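PDB 6AVX: carboxylesterase SOBER1 from Arabidopsis thaliana, which hydrolyses carboxylic esters with a preference for short acyl chains, has phospholipase A2 activity and dampens the hypersensitive response to the bacterial effector AvrBsT. Local coordinates for residues Ile154-Thr160 / Thr183-Tyr189; Thr124-Ala129 / Trp207-Arg211; Ala43-Thr49 / Arg57-Pro63; Val82-His86 / Ala116-Tyr121. The protein carries 1 engineered substitution. The contacts are given in a common frame with arbitrary orientation. Numbering follows the deposited sequence.

Interaction 1. Residues Ile154-Thr160 / Thr183-Tyr189; sequences ILWSHGT and TCEFKAY
This is a parallel beta pairing at one edge of the central sheet of an alpha/beta hydrolase fold. Both strands are extended, their axes approach to 4.7 Å and their directions lie 17° from parallel. Ile154 pairs with Cys184, and the register runs unbroken to Gly159 with Tyr189. Seven backbone hydrogen bonds, the donors alternating between the two segments, include Trp156 N to Glu185 O at 2.8 Å and Lys187 N to Trp156 O at 2.7 Å. On one face, Trp156 and Phe186, both chi1 t, bring CD1 and CE1 to 3.5 Å, but their rings barely overlap. Trp156 NE1 donates to His158 ND1 (3.1 Å). His158 NE2 bonds Val165 O; the His158 side chain lies about 4 Å from that of Asp162, the probable charge-relay acid. On the other face, a water joins Ser157 OG and Tyr189 OH, 2.7 Å from each. Helix 173-180 covers the Trp156 face, helix 198-212 covers the Tyr189 face, and strand 127-131 flanks 154-159 on its other side.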
loop_
_atom_site.group_PDB
_atom_site.type_symbol
_atom_site.label_atom_id
_atom_site.label_comp_id
_atom_site.label_asym_id
_atom_site.label_seq_id
_atom_site.Cartn_x
_atom_site.Cartn_y
_atom_site.Cartn_z
ATOM N N ILE A 154 0.169 -8.085 -6.541
ATOM C CA ILE A 154 -0.430 -6.813 -6.144
ATOM C C ILE A 154 -1.913 -6.861 -6.470
ATOM O O ILE A 154 -2.298 -7.253 -7.579
ATOM C CB ILE A 154 0.223 -5.627 -6.870
ATOM C CG1 ILE A 154 1.736 -5.598 -6.646
ATOM C CG2 ILE A 154 -0.407 -4.327 -6.436
ATOM C CD1 ILE A 154 2.189 -5.398 -5.212
ATOM N N LEU A 155 -2.738 -6.453 -5.525
ATOM C CA LEU A 155 -4.151 -6.185 -5.767
ATOM C C LEU A 155 -4.365 -4.693 -5.582
ATOM O O LEU A 155 -4.166 -4.179 -4.478
ATOM C CB LEU A 155 -5.041 -6.968 -4.802
ATOM C CG LEU A 155 -6.527 -6.592 -4.860
ATOM C CD1 LEU A 155 -7.133 -6.894 -6.218
ATOM C CD2 LEU A 155 -7.284 -7.308 -3.781
ATOM N N TRP A 156 -4.756 -4.002 -6.637
ATOM C CA TRP A 156 -4.977 -2.564 -6.607
ATOM C C TRP A 156 -6.470 -2.307 -6.715
ATOM O O TRP A 156 -7.088 -2.722 -7.697
ATOM C CB TRP A 156 -4.270 -1.923 -7.792
ATOM C CG TRP A 156 -4.158 -0.438 -7.705
ATOM C CD1 TRP A 156 -5.168 0.476 -7.687
ATOM C CD2 TRP A 156 -2.948 0.312 -7.606
ATOM N NE1 TRP A 156 -4.657 1.745 -7.580
ATOM C CE2 TRP A 156 -3.288 1.670 -7.531
ATOM C CE3 TRP A 156 -1.595 -0.048 -7.570
ATOM C CZ2 TRP A 156 -2.328 2.669 -7.441
ATOM C CZ3 TRP A 156 -0.645 0.932 -7.466
ATOM C CH2 TRP A 156 -1.014 2.281 -7.405
ATOM N N SER A 157 -7.038 -1.631 -5.725
ATOM C CA SER A 157 -8.452 -1.285 -5.666
ATOM C C SER A 157 -8.559 0.226 -5.789
ATOM O O SER A 157 -7.830 0.944 -5.104
ATOM C CB SER A 157 -9.027 -1.716 -4.318
ATOM O OG SER A 157 -8.949 -3.128 -4.147
ATOM N N HIS A 158 -9.439 0.726 -6.655
ATOM C CA HIS A 158 -9.544 2.173 -6.841
ATOM C C HIS A 158 -10.973 2.538 -7.205
ATOM O O HIS A 158 -11.619 1.847 -8.007
ATOM C CB HIS A 158 -8.595 2.663 -7.934
ATOM C CG HIS A 158 -7.970 3.997 -7.669
ATOM N ND1 HIS A 158 -6.608 4.147 -7.488
ATOM C CD2 HIS A 158 -8.501 5.240 -7.566
ATOM C CE1 HIS A 158 -6.336 5.422 -7.280
ATOM N NE2 HIS A 158 -7.468 6.107 -7.312
ATOM N N GLY A 159 -11.445 3.641 -6.636
ATOM C CA GLY A 159 -12.770 4.145 -6.946
ATOM C C GLY A 159 -12.735 4.987 -8.204
ATOM O O GLY A 159 -11.865 5.831 -8.393
ATOM N N THR A 160 -13.721 4.760 -9.076
ATOM C CA THR A 160 -13.721 5.470 -10.346
ATOM C C THR A 160 -13.976 6.959 -10.178
ATOM O O THR A 160 -13.572 7.745 -11.041
ATOM C CB THR A 160 -14.770 4.912 -11.311
ATOM O OG1 THR A 160 -16.076 5.066 -10.754
ATOM C CG2 THR A 160 -14.529 3.449 -11.610
ATOM N N THR A 183 2.992 -8.769 -11.361
ATOM C CA THR A 183 1.617 -9.124 -11.683
ATOM C C THR A 183 0.660 -8.357 -10.784
ATOM O O THR A 183 0.772 -8.411 -9.555
ATOM C CB THR A 183 1.427 -10.627 -11.492
ATOM O OG1 THR A 183 2.350 -11.326 -12.340
ATOM C CG2 THR A 183 0.015 -11.054 -11.844
ATOM N N CYS A 184 -0.287 -7.652 -11.392
ATOM C CA CYS A 184 -1.236 -6.830 -10.655
ATOM C C CYS A 184 -2.649 -7.121 -11.128
ATOM O O CYS A 184 -2.918 -7.116 -12.334
ATOM C CB CYS A 184 -0.906 -5.359 -10.872
ATOM S SG CYS A 184 -2.003 -4.208 -10.067
ATOM N N GLU A 185 -3.539 -7.378 -10.183
ATOM C CA GLU A 185 -4.968 -7.367 -10.446
ATOM C C GLU A 185 -5.489 -5.987 -10.090
ATOM O O GLU A 185 -5.258 -5.501 -8.978
ATOM C CB GLU A 185 -5.727 -8.394 -9.609
ATOM C CG GLU A 185 -7.239 -8.320 -9.921
ATOM C CD GLU A 185 -8.141 -9.143 -9.023
ATOM O OE1 GLU A 185 -7.663 -10.010 -8.266
ATOM O OE2 GLU A 185 -9.366 -8.899 -9.098
ATOM N N PHE A 186 -6.196 -5.354 -11.010
ATOM C CA PHE A 186 -6.774 -4.043 -10.772
ATOM C C PHE A 186 -8.278 -4.220 -10.618
ATOM O O PHE A 186 -8.935 -4.827 -11.482
ATOM C CB PHE A 186 -6.451 -3.124 -11.941
ATOM C CG PHE A 186 -6.853 -1.701 -11.725
ATOM C CD1 PHE A 186 -5.989 -0.790 -11.153
ATOM C CD2 PHE A 186 -8.114 -1.267 -12.112
ATOM C CE1 PHE A 186 -6.378 0.542 -10.971
ATOM C CE2 PHE A 186 -8.501 0.047 -11.929
ATOM C CZ PHE A 186 -7.624 0.952 -11.356
ATOM N N LYS A 187 -8.821 -3.731 -9.513
ATOM C CA LYS A 187 -10.236 -3.854 -9.191
ATOM C C LYS A 187 -10.821 -2.451 -9.098
ATOM O O LYS A 187 -10.529 -1.711 -8.149
ATOM C CB LYS A 187 -10.414 -4.612 -7.875
ATOM C CG LYS A 187 -11.843 -4.967 -7.535
ATOM C CD LYS A 187 -12.422 -5.943 -8.541
ATOM C CE LYS A 187 -13.818 -6.382 -8.140
ATOM N NZ LYS A 187 -14.636 -6.711 -9.337
ATOM N N ALA A 188 -11.632 -2.076 -10.091
ATOM C CA ALA A 188 -12.291 -0.780 -10.097
ATOM C C ALA A 188 -13.586 -0.869 -9.312
ATOM O O ALA A 188 -14.294 -1.884 -9.360
ATOM C CB ALA A 188 -12.616 -0.338 -11.525
ATOM N N TYR A 189 -13.903 0.205 -8.600
ATOM C CA TYR A 189 -15.141 0.320 -7.834
ATOM C C TYR A 189 -15.957 1.467 -8.418
ATOM O O TYR A 189 -15.689 2.640 -8.107
ATOM C CB TYR A 189 -14.844 0.511 -6.342
ATOM C CG TYR A 189 -14.417 -0.815 -5.772
ATOM C CD1 TYR A 189 -15.364 -1.691 -5.284
ATOM C CD2 TYR A 189 -13.092 -1.226 -5.801
ATOM C CE1 TYR A 189 -15.021 -2.931 -4.822
ATOM C CE2 TYR A 189 -12.731 -2.479 -5.331
ATOM C CZ TYR A 189 -13.708 -3.325 -4.843
ATOM O OH TYR A 189 -13.417 -4.582 -4.375
HETATM O O HOH W 1 -10.988 -4.749 -3.321
#

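Interaction 2. Residues Thr124-Ala129 / Trp207-Arg211; sequences TLGGGA and WIKRR
The segment 207-211 is a piece of a helix that packs on the start of a sheet strand. Its axis runs antiparallel to strand 127-129, at 174°, with a closest approach of 10.3 Å. Trp207 comes first. Its CA-to-CB bond points toward the strand, and chi1 t with chi2 of 84° points the CH2 and CZ3 end of the indole at Gly127 to Ala129. Trp207 CH2 lies 3.7 Å from Gly127 CA and 3.6 Å from Gly128 N, the latter at the ring edge. Trp207 CZ3 lies 3.9 Å from Ala129 CB. An ideal CB on Gly127 would clash with Trp207 CH2, so the indole as placed relies on the missing side chain. Gly127 is fully extended, with phi/psi of 173/164. Arg211 follows one turn later, its N bonded to Trp207 O at 2.9 Å. Its side chain (chi1 t, chi2 p) reaches the loop before the strand. Arg211 NE donates to Gly126 O at 2.7 Å, and Arg211 NH2 donates to Leu125 O at 2.9 Å, although the position of NH2 is less sure. Gly126, at phi/psi -64/-42, turns the chain there. Arg211 NH2 also forms a salt bridge with Glu100. The contact is thus helix-on-sheet packing, with helix 198-212 lying over strand 127-131, which runs between strands 102-107 and 154-159.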
loop_
_atom_site.group_PDB
_atom_site.type_symbol
_atom_site.label_atom_id
_atom_site.label_comp_id
_atom_site.label_asym_id
_atom_site.label_seq_id
_atom_site.Cartn_x
_atom_site.Cartn_y
_atom_site.Cartn_z
ATOM N N THR A 124 9.974 -12.475 -1.764
ATOM C CA THR A 124 8.572 -12.553 -2.160
ATOM C C THR A 124 7.701 -12.568 -0.918
ATOM O O THR A 124 7.936 -13.344 0.011
ATOM C CB THR A 124 8.298 -13.827 -2.961
ATOM O OG1 THR A 124 9.263 -13.947 -4.020
ATOM C CG2 THR A 124 6.885 -13.814 -3.533
ATOM N N LEU A 125 6.685 -11.737 -0.911
ATOM C CA LEU A 125 5.725 -11.676 0.184
ATOM C C LEU A 125 4.406 -12.274 -0.280
ATOM O O LEU A 125 4.225 -12.640 -1.445
ATOM C CB LEU A 125 5.571 -10.235 0.674
ATOM C CG LEU A 125 6.873 -9.581 1.130
ATOM C CD1 LEU A 125 6.643 -8.109 1.441
ATOM C CD2 LEU A 125 7.488 -10.316 2.300
ATOM N N GLY A 126 3.465 -12.365 0.659
ATOM C CA GLY A 126 2.145 -12.871 0.337
ATOM C C GLY A 126 1.419 -11.969 -0.643
ATOM O O GLY A 126 0.779 -12.429 -1.587
ATOM N N GLY A 127 1.519 -10.668 -0.449
ATOM C CA GLY A 127 0.871 -9.758 -1.360
ATOM C C GLY A 127 0.944 -8.325 -0.889
ATOM O O GLY A 127 1.196 -8.050 0.288
ATOM N N GLY A 128 0.677 -7.422 -1.815
ATOM C CA GLY A 128 0.487 -6.018 -1.523
ATOM C C GLY A 128 -0.886 -5.586 -1.987
ATOM O O GLY A 128 -1.218 -5.751 -3.171
ATOM N N ALA A 129 -1.700 -5.045 -1.081
ATOM C CA ALA A 129 -3.034 -4.545 -1.415
ATOM C C ALA A 129 -2.997 -3.030 -1.337
ATOM O O ALA A 129 -2.823 -2.460 -0.253
ATOM C CB ALA A 129 -4.082 -5.090 -0.459
ATOM N N TRP A 207 -9.072 -12.270 -1.623
ATOM C CA TRP A 207 -7.781 -12.366 -2.304
ATOM C C TRP A 207 -6.698 -12.900 -1.372
ATOM O O TRP A 207 -5.919 -13.769 -1.765
ATOM C CB TRP A 207 -7.444 -10.987 -2.863
ATOM C CG TRP A 207 -6.047 -10.743 -3.355
ATOM C CD1 TRP A 207 -5.529 -11.033 -4.583
ATOM C CD2 TRP A 207 -5.011 -10.069 -2.630
ATOM N NE1 TRP A 207 -4.222 -10.583 -4.654
ATOM C CE2 TRP A 207 -3.886 -9.991 -3.468
ATOM C CE3 TRP A 207 -4.938 -9.517 -1.356
ATOM C CZ2 TRP A 207 -2.693 -9.383 -3.063
ATOM C CZ3 TRP A 207 -3.755 -8.920 -0.957
ATOM C CH2 TRP A 207 -2.657 -8.855 -1.808
ATOM N N ILE A 208 -6.650 -12.428 -0.127
ATOM C CA ILE A 208 -5.704 -12.992 0.833
ATOM C C ILE A 208 -5.961 -14.481 1.020
ATOM O O ILE A 208 -5.027 -15.292 1.022
ATOM C CB ILE A 208 -5.759 -12.233 2.170
ATOM C CG1 ILE A 208 -5.264 -10.802 1.974
ATOM C CG2 ILE A 208 -4.898 -12.934 3.202
ATOM C CD1 ILE A 208 -5.400 -9.915 3.212
ATOM N N LYS A 209 -7.230 -14.861 1.190
ATOM C CA LYS A 209 -7.571 -16.273 1.354
ATOM C C LYS A 209 -7.101 -17.098 0.171
ATOM O O LYS A 209 -6.578 -18.204 0.345
ATOM C CB LYS A 209 -9.074 -16.430 1.534
ATOM C CG LYS A 209 -9.541 -15.953 2.904
ATOM C CD LYS A 209 -11.044 -15.901 3.026
ATOM C CE LYS A 209 -11.678 -17.222 2.676
ATOM N NZ LYS A 209 -13.135 -17.210 3.014
ATOM N N ARG A 210 -7.307 -16.601 -1.039
ATOM C CA ARG A 210 -6.877 -17.325 -2.231
ATOM C C ARG A 210 -5.365 -17.447 -2.277
ATOM O O ARG A 210 -4.823 -18.502 -2.635
ATOM C CB ARG A 210 -7.378 -16.607 -3.477
ATOM C CG ARG A 210 -7.081 -17.303 -4.793
ATOM C CD ARG A 210 -7.658 -16.514 -5.968
ATOM N NE ARG A 210 -8.882 -15.820 -5.569
ATOM C CZ ARG A 210 -9.028 -14.499 -5.475
ATOM N NH1 ARG A 210 -8.039 -13.673 -5.791
ATOM N NH2 ARG A 210 -10.186 -13.999 -5.072
ATOM N N ARG A 211 -4.657 -16.381 -1.915
ATOM C CA ARG A 211 -3.200 -16.452 -1.880
ATOM C C ARG A 211 -2.732 -17.493 -0.874
ATOM O O ARG A 211 -1.835 -18.295 -1.171
ATOM C CB ARG A 211 -2.633 -15.077 -1.535
ATOM C CG ARG A 211 -1.130 -15.028 -1.334
ATOM C CD ARG A 211 -0.337 -15.458 -2.559
ATOM N NE ARG A 211 1.030 -14.970 -2.466
ATOM C CZ ARG A 211 2.103 -15.558 -2.997
ATOM N NH1 ARG A 211 1.971 -16.694 -3.677
ATOM N NH2 ARG A 211 3.322 -15.014 -2.840
#

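Interaction 3. Residues Ala43-Thr49 / Arg57-Pro63; sequences APFNPVT and RSWFDVP
The pairing is antiparallel only at the start, where Phe45 faces Arg57 and Ala43 faces Trp59. Phe45 and Arg57 form a non-hydrogen-bonded bridge, with CA atoms 4.3 Å apart. Next to it, Ser58 N donates to Pro44 O at 3.0 Å. The second segment then turns back near Trp59, at phi/psi -67/-38, and runs alongside the first, so that Asp61 lies by Val48 and Pro63 by Thr49. Asn46 ND2 donates to Ser58 O at 2.8 Å. A water bridges Pro47 O (3.0 Å) and Ser58 OG (2.8 Å), and Ser58 OG also bonds Gln109. Asp61 holds Thr49 twice: Thr49 N donates to Asp61 OD1 at 2.8 Å, and Thr49 OG1 to Asp61 OD2 at 2.6 Å. At the other end, Arg57 NH2 donates to Ala43 O at 2.8 Å. Arg57 CG sits over the Phe45 ring, 4.0 Å from its centroid. Ala43 CB makes a CH-pi contact 3.6 Å from the centroid of the six-membered ring of Trp59, whose NE1 bonds His12 O. This is a small beta hairpin, strands 45-48 and 54-57, and its exit loop. Through Gln109, beside the probable nucleophile Ser108, the loop borders the likely active site.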
loop_
_atom_site.group_PDB
_atom_site.type_symbol
_atom_site.label_atom_id
_atom_site.label_comp_id
_atom_site.label_asym_id
_atom_site.label_seq_id
_atom_site.Cartn_x
_atom_site.Cartn_y
_atom_site.Cartn_z
ATOM N N ALA A 43 2.516 6.829 11.257
ATOM C CA ALA A 43 3.579 7.584 10.635
ATOM C C ALA A 43 4.074 8.680 11.584
ATOM O O ALA A 43 3.321 9.182 12.421
ATOM C CB ALA A 43 3.085 8.249 9.350
ATOM N N PRO A 44 5.317 9.117 11.432
ATOM C CA PRO A 44 5.806 10.252 12.215
ATOM C C PRO A 44 5.107 11.534 11.829
ATOM O O PRO A 44 4.520 11.667 10.750
ATOM C CB PRO A 44 7.291 10.344 11.842
ATOM C CG PRO A 44 7.628 9.031 11.197
ATOM C CD PRO A 44 6.347 8.624 10.506
ATOM N N PHE A 45 5.209 12.510 12.731
ATOM C CA PHE A 45 4.775 13.878 12.463
ATOM C C PHE A 45 5.812 14.569 11.586
ATOM O O PHE A 45 6.929 14.865 12.032
ATOM C CB PHE A 45 4.575 14.635 13.776
ATOM C CG PHE A 45 3.350 14.205 14.512
ATOM C CD1 PHE A 45 2.103 14.640 14.101
ATOM C CD2 PHE A 45 3.425 13.332 15.573
ATOM C CE1 PHE A 45 0.958 14.230 14.742
ATOM C CE2 PHE A 45 2.264 12.920 16.238
ATOM C CZ PHE A 45 1.034 13.367 15.801
ATOM N N ASN A 46 5.442 14.865 10.345
ATOM C CA ASN A 46 6.319 15.504 9.381
ATOM C C ASN A 46 5.599 16.699 8.775
ATOM O O ASN A 46 4.362 16.700 8.674
ATOM C CB ASN A 46 6.666 14.548 8.229
ATOM C CG ASN A 46 7.532 13.400 8.656
ATOM O OD1 ASN A 46 8.670 13.584 9.085
ATOM N ND2 ASN A 46 7.026 12.192 8.524
ATOM N N PRO A 47 6.333 17.722 8.331
ATOM C CA PRO A 47 5.700 18.764 7.515
ATOM C C PRO A 47 5.253 18.190 6.181
ATOM O O PRO A 47 5.869 17.275 5.622
ATOM C CB PRO A 47 6.815 19.798 7.314
ATOM C CG PRO A 47 7.927 19.367 8.192
ATOM C CD PRO A 47 7.784 17.923 8.441
ATOM N N VAL A 48 4.145 18.714 5.672
ATOM C CA VAL A 48 3.561 18.220 4.429
ATOM C C VAL A 48 3.381 19.385 3.460
ATOM O O VAL A 48 2.625 20.330 3.736
ATOM C CB VAL A 48 2.237 17.480 4.664
ATOM C CG1 VAL A 48 1.653 16.997 3.354
ATOM C CG2 VAL A 48 2.455 16.321 5.616
ATOM N N THR A 49 4.053 19.294 2.314
ATOM C CA THR A 49 4.092 20.400 1.365
ATOM C C THR A 49 2.707 20.753 0.822
ATOM O O THR A 49 2.370 21.935 0.690
ATOM C CB THR A 49 5.081 20.053 0.256
ATOM O OG1 THR A 49 6.401 19.968 0.810
ATOM C CG2 THR A 49 5.067 21.079 -0.850
ATOM N N ARG A 57 0.738 13.522 10.873
ATOM C CA ARG A 57 1.273 12.197 10.602
ATOM C C ARG A 57 1.299 11.996 9.097
ATOM O O ARG A 57 0.288 12.198 8.411
ATOM C CB ARG A 57 0.425 11.120 11.257
ATOM C CG ARG A 57 0.477 11.129 12.760
ATOM C CD ARG A 57 0.065 9.765 13.326
ATOM N NE ARG A 57 0.038 9.769 14.790
ATOM C CZ ARG A 57 1.107 9.671 15.562
ATOM N NH1 ARG A 57 0.972 9.727 16.882
ATOM N NH2 ARG A 57 2.311 9.499 15.056
ATOM N N SER A 58 2.452 11.617 8.567
ATOM C CA SER A 58 2.631 11.508 7.126
ATOM C C SER A 58 3.791 10.568 6.852
ATOM O O SER A 58 4.890 10.763 7.377
ATOM C CB SER A 58 2.946 12.879 6.549
ATOM O OG SER A 58 3.200 12.764 5.167
ATOM N N TRP A 59 3.557 9.553 6.016
ATOM C CA TRP A 59 4.623 8.606 5.713
ATOM C C TRP A 59 5.765 9.240 4.934
ATOM O O TRP A 59 6.919 8.850 5.107
ATOM C CB TRP A 59 4.075 7.400 4.941
ATOM C CG TRP A 59 3.122 6.569 5.738
ATOM C CD1 TRP A 59 1.775 6.466 5.557
ATOM C CD2 TRP A 59 3.442 5.744 6.863
ATOM N NE1 TRP A 59 1.242 5.634 6.507
ATOM C CE2 TRP A 59 2.237 5.179 7.323
ATOM C CE3 TRP A 59 4.623 5.427 7.534
ATOM C CZ2 TRP A 59 2.182 4.326 8.423
ATOM C CZ3 TRP A 59 4.557 4.589 8.623
ATOM C CH2 TRP A 59 3.354 4.045 9.050
ATOM N N PHE A 60 5.463 10.145 4.005
ATOM C CA PHE A 60 6.453 10.761 3.128
ATOM C C PHE A 60 5.805 12.023 2.561
ATOM O O PHE A 60 4.588 12.153 2.557
ATOM C CB PHE A 60 6.913 9.792 2.029
ATOM C CG PHE A 60 5.801 9.296 1.136
ATOM C CD1 PHE A 60 5.349 10.075 0.081
ATOM C CD2 PHE A 60 5.222 8.045 1.316
ATOM C CE1 PHE A 60 4.319 9.623 -0.751
ATOM C CE2 PHE A 60 4.197 7.593 0.470
ATOM C CZ PHE A 60 3.756 8.384 -0.557
ATOM N N ASP A 61 6.613 12.955 2.080
ATOM C CA ASP A 61 6.045 14.230 1.681
ATOM C C ASP A 61 5.233 14.068 0.411
ATOM O O ASP A 61 5.595 13.307 -0.489
ATOM C CB ASP A 61 7.141 15.271 1.488
ATOM C CG ASP A 61 6.607 16.688 1.460
ATOM O OD1 ASP A 61 5.474 16.936 1.929
ATOM O OD2 ASP A 61 7.367 17.555 0.971
ATOM N N VAL A 62 4.142 14.823 0.342
ATOM C CA VAL A 62 3.199 14.841 -0.773
ATOM C C VAL A 62 3.201 16.274 -1.297
ATOM O O VAL A 62 2.706 17.180 -0.611
ATOM C CB VAL A 62 1.800 14.406 -0.313
ATOM C CG1 VAL A 62 0.806 14.483 -1.469
ATOM C CG2 VAL A 62 1.853 13.002 0.285
ATOM N N PRO A 63 3.781 16.539 -2.467
ATOM C CA PRO A 63 3.893 17.937 -2.917
ATOM C C PRO A 63 2.577 18.579 -3.305
ATOM O O PRO A 63 2.411 19.784 -3.092
ATOM C CB PRO A 63 4.838 17.850 -4.127
ATOM C CG PRO A 63 5.589 16.585 -3.952
ATOM C CD PRO A 63 4.652 15.639 -3.243
HETATM O O HOH W 2 5.456 14.379 4.919
#

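Interaction 4. Residues Val82-His86 / Ala116-Tyr121; sequences VKNVH and ASVLLY
Segments 82-86 and 116-120 of helices 75-94 and 109-120 cross at -68°, with their axes 9.4 Å apart at closest. The CA atoms of Val82 and Ser117 come within 5.2 Å, consistent with the small side chains of Ala116 and Ser117 at the crossing. Apolar contacts come from Val82 (chi1 t). Its CG2 lies 3.7 Å from Ala116 CB, and its CG1 lies 4.3 Å from Leu120 CD1. Val85 CG1 packs on Ser117 OG at 3.3 Å; this hydroxyl bonds back to Leu113 O, one turn earlier in its own helix. The hydrogen bond between the segments comes from His86. With chi1 m and chi2 of -170°, its imidazole turns toward the other helix, and His86 NE2 donates to Ser117 O at 2.8 Å. The aromatic contact is T-shaped. The edge of Tyr121 (chi1 t) meets the face of His86, with centroids 4.9 Å apart, planes at 82° and His86 CD2 3.5 Å from Tyr121 CD2. Tyr121 OH bonds Asp90, again on helix 75-94. The chemistry implies a mixed helix-helix interface: a small apolar centre, with one imidazole that hydrogen-bonds a backbone carbonyl through NE2 and receives the edge of Tyr121 on its face.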
loop_
_atom_site.group_PDB
_atom_site.type_symbol
_atom_site.label_atom_id
_atom_site.label_comp_id
_atom_site.label_asym_id
_atom_site.label_seq_id
_atom_site.Cartn_x
_atom_site.Cartn_y
_atom_site.Cartn_z
ATOM N N VAL A 82 10.061 3.607 3.307
ATOM C CA VAL A 82 10.282 2.200 2.967
ATOM C C VAL A 82 11.229 1.562 3.967
ATOM O O VAL A 82 11.034 0.418 4.373
ATOM C CB VAL A 82 10.792 2.046 1.519
ATOM C CG1 VAL A 82 11.287 0.639 1.270
ATOM C CG2 VAL A 82 9.688 2.373 0.516
ATOM N N LYS A 83 12.270 2.288 4.379
ATOM C CA LYS A 83 13.227 1.737 5.332
ATOM C C LYS A 83 12.525 1.288 6.602
ATOM O O LYS A 83 12.806 0.208 7.134
ATOM C CB LYS A 83 14.294 2.784 5.655
ATOM C CG LYS A 83 15.367 2.306 6.606
ATOM C CD LYS A 83 16.322 3.463 6.913
ATOM C CE LYS A 83 17.360 3.095 7.961
ATOM N NZ LYS A 83 18.221 4.264 8.316
ATOM N N ASN A 84 11.604 2.100 7.104
ATOM C CA ASN A 84 10.904 1.726 8.321
ATOM C C ASN A 84 9.963 0.551 8.101
ATOM O O ASN A 84 9.890 -0.349 8.943
ATOM C CB ASN A 84 10.138 2.915 8.867
ATOM C CG ASN A 84 9.239 2.521 9.987
ATOM O OD1 ASN A 84 8.015 2.451 9.826
ATOM N ND2 ASN A 84 9.832 2.196 11.124
ATOM N N VAL A 85 9.207 0.546 6.993
ATOM C CA VAL A 85 8.349 -0.604 6.706
ATOM C C VAL A 85 9.182 -1.871 6.614
ATOM O O VAL A 85 8.820 -2.913 7.166
ATOM C CB VAL A 85 7.520 -0.367 5.431
ATOM C CG1 VAL A 85 6.762 -1.634 5.039
ATOM C CG2 VAL A 85 6.559 0.794 5.605
ATOM N N HIS A 86 10.325 -1.793 5.943
ATOM C CA HIS A 86 11.183 -2.963 5.813
ATOM C C HIS A 86 11.702 -3.437 7.161
ATOM O O HIS A 86 11.874 -4.638 7.361
ATOM C CB HIS A 86 12.339 -2.675 4.867
ATOM C CG HIS A 86 11.943 -2.694 3.423
ATOM N ND1 HIS A 86 12.864 -2.658 2.403
ATOM C CD2 HIS A 86 10.729 -2.780 2.832
ATOM C CE1 HIS A 86 12.234 -2.731 1.245
ATOM N NE2 HIS A 86 10.938 -2.801 1.477
ATOM N N ALA A 116 5.628 0.710 -2.862
ATOM C CA ALA A 116 7.071 0.909 -2.817
ATOM C C ALA A 116 7.741 -0.120 -1.921
ATOM O O ALA A 116 8.820 -0.647 -2.244
ATOM C CB ALA A 116 7.370 2.315 -2.314
ATOM N N SER A 117 7.114 -0.419 -0.784
ATOM C CA SER A 117 7.722 -1.327 0.179
ATOM C C SER A 117 7.787 -2.742 -0.365
ATOM O O SER A 117 8.789 -3.442 -0.172
ATOM C CB SER A 117 6.947 -1.297 1.491
ATOM O OG SER A 117 7.003 -0.019 2.117
ATOM N N VAL A 118 6.714 -3.205 -0.994
ATOM C CA VAL A 118 6.696 -4.552 -1.544
ATOM C C VAL A 118 7.704 -4.680 -2.678
ATOM O O VAL A 118 8.460 -5.662 -2.749
ATOM C CB VAL A 118 5.274 -4.914 -1.992
ATOM C CG1 VAL A 118 5.283 -6.165 -2.848
ATOM C CG2 VAL A 118 4.349 -5.039 -0.778
ATOM N N LEU A 119 7.733 -3.698 -3.574
ATOM C CA LEU A 119 8.557 -3.833 -4.777
ATOM C C LEU A 119 10.044 -3.752 -4.476
ATOM O O LEU A 119 10.855 -4.208 -5.297
ATOM C CB LEU A 119 8.189 -2.756 -5.804
ATOM C CG LEU A 119 6.768 -2.786 -6.367
ATOM C CD1 LEU A 119 6.490 -1.562 -7.239
ATOM C CD2 LEU A 119 6.546 -4.055 -7.148
ATOM N N LEU A 120 10.420 -3.171 -3.353
ATOM C CA LEU A 120 11.821 -3.070 -2.974
ATOM C C LEU A 120 12.238 -4.118 -1.951
ATOM O O LEU A 120 13.407 -4.150 -1.564
ATOM C CB LEU A 120 12.130 -1.662 -2.453
ATOM C CG LEU A 120 12.147 -0.608 -3.562
ATOM C CD1 LEU A 120 12.025 0.792 -2.987
ATOM C CD2 LEU A 120 13.435 -0.722 -4.415
ATOM N N TYR A 121 11.324 -4.964 -1.487
ATOM C CA TYR A 121 11.693 -5.932 -0.460
ATOM C C TYR A 121 12.478 -7.092 -1.090
ATOM O O TYR A 121 12.150 -7.533 -2.193
ATOM C CB TYR A 121 10.437 -6.478 0.258
ATOM C CG TYR A 121 10.827 -7.070 1.586
ATOM C CD1 TYR A 121 10.779 -8.443 1.823
ATOM C CD2 TYR A 121 11.314 -6.265 2.595
ATOM C CE1 TYR A 121 11.203 -8.975 3.012
ATOM C CE2 TYR A 121 11.748 -6.796 3.802
ATOM C CZ TYR A 121 11.683 -8.163 3.998
ATOM O OH TYR A 121 12.126 -8.710 5.192
#

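In the fold
Interactions 1 and 2 belong to the same sheet: strands 154-159 and 127-131 are neighbours, and Leu155 CB packs on Trp207 CE2 at 3.5 Å. Interaction 1 is strand pairing by backbone bonds, partly buried at the sheet edge. Interaction 2 is a buried helix-on-sheet contact that depends on glycines and an arginine. Interaction 4, also buried, joins two helices largely by side chains. It reaches both sheet contacts through Val118, whose CG1 lies 4.0 Å from Ile154 CD1 and CG2 4.1 Å from Gly128 CA. Interaction 3 is the more exposed and relies more on polar side chains. It touches interaction 4 at Trp59 but stays about 10 Å from interaction 1 (nearest atoms).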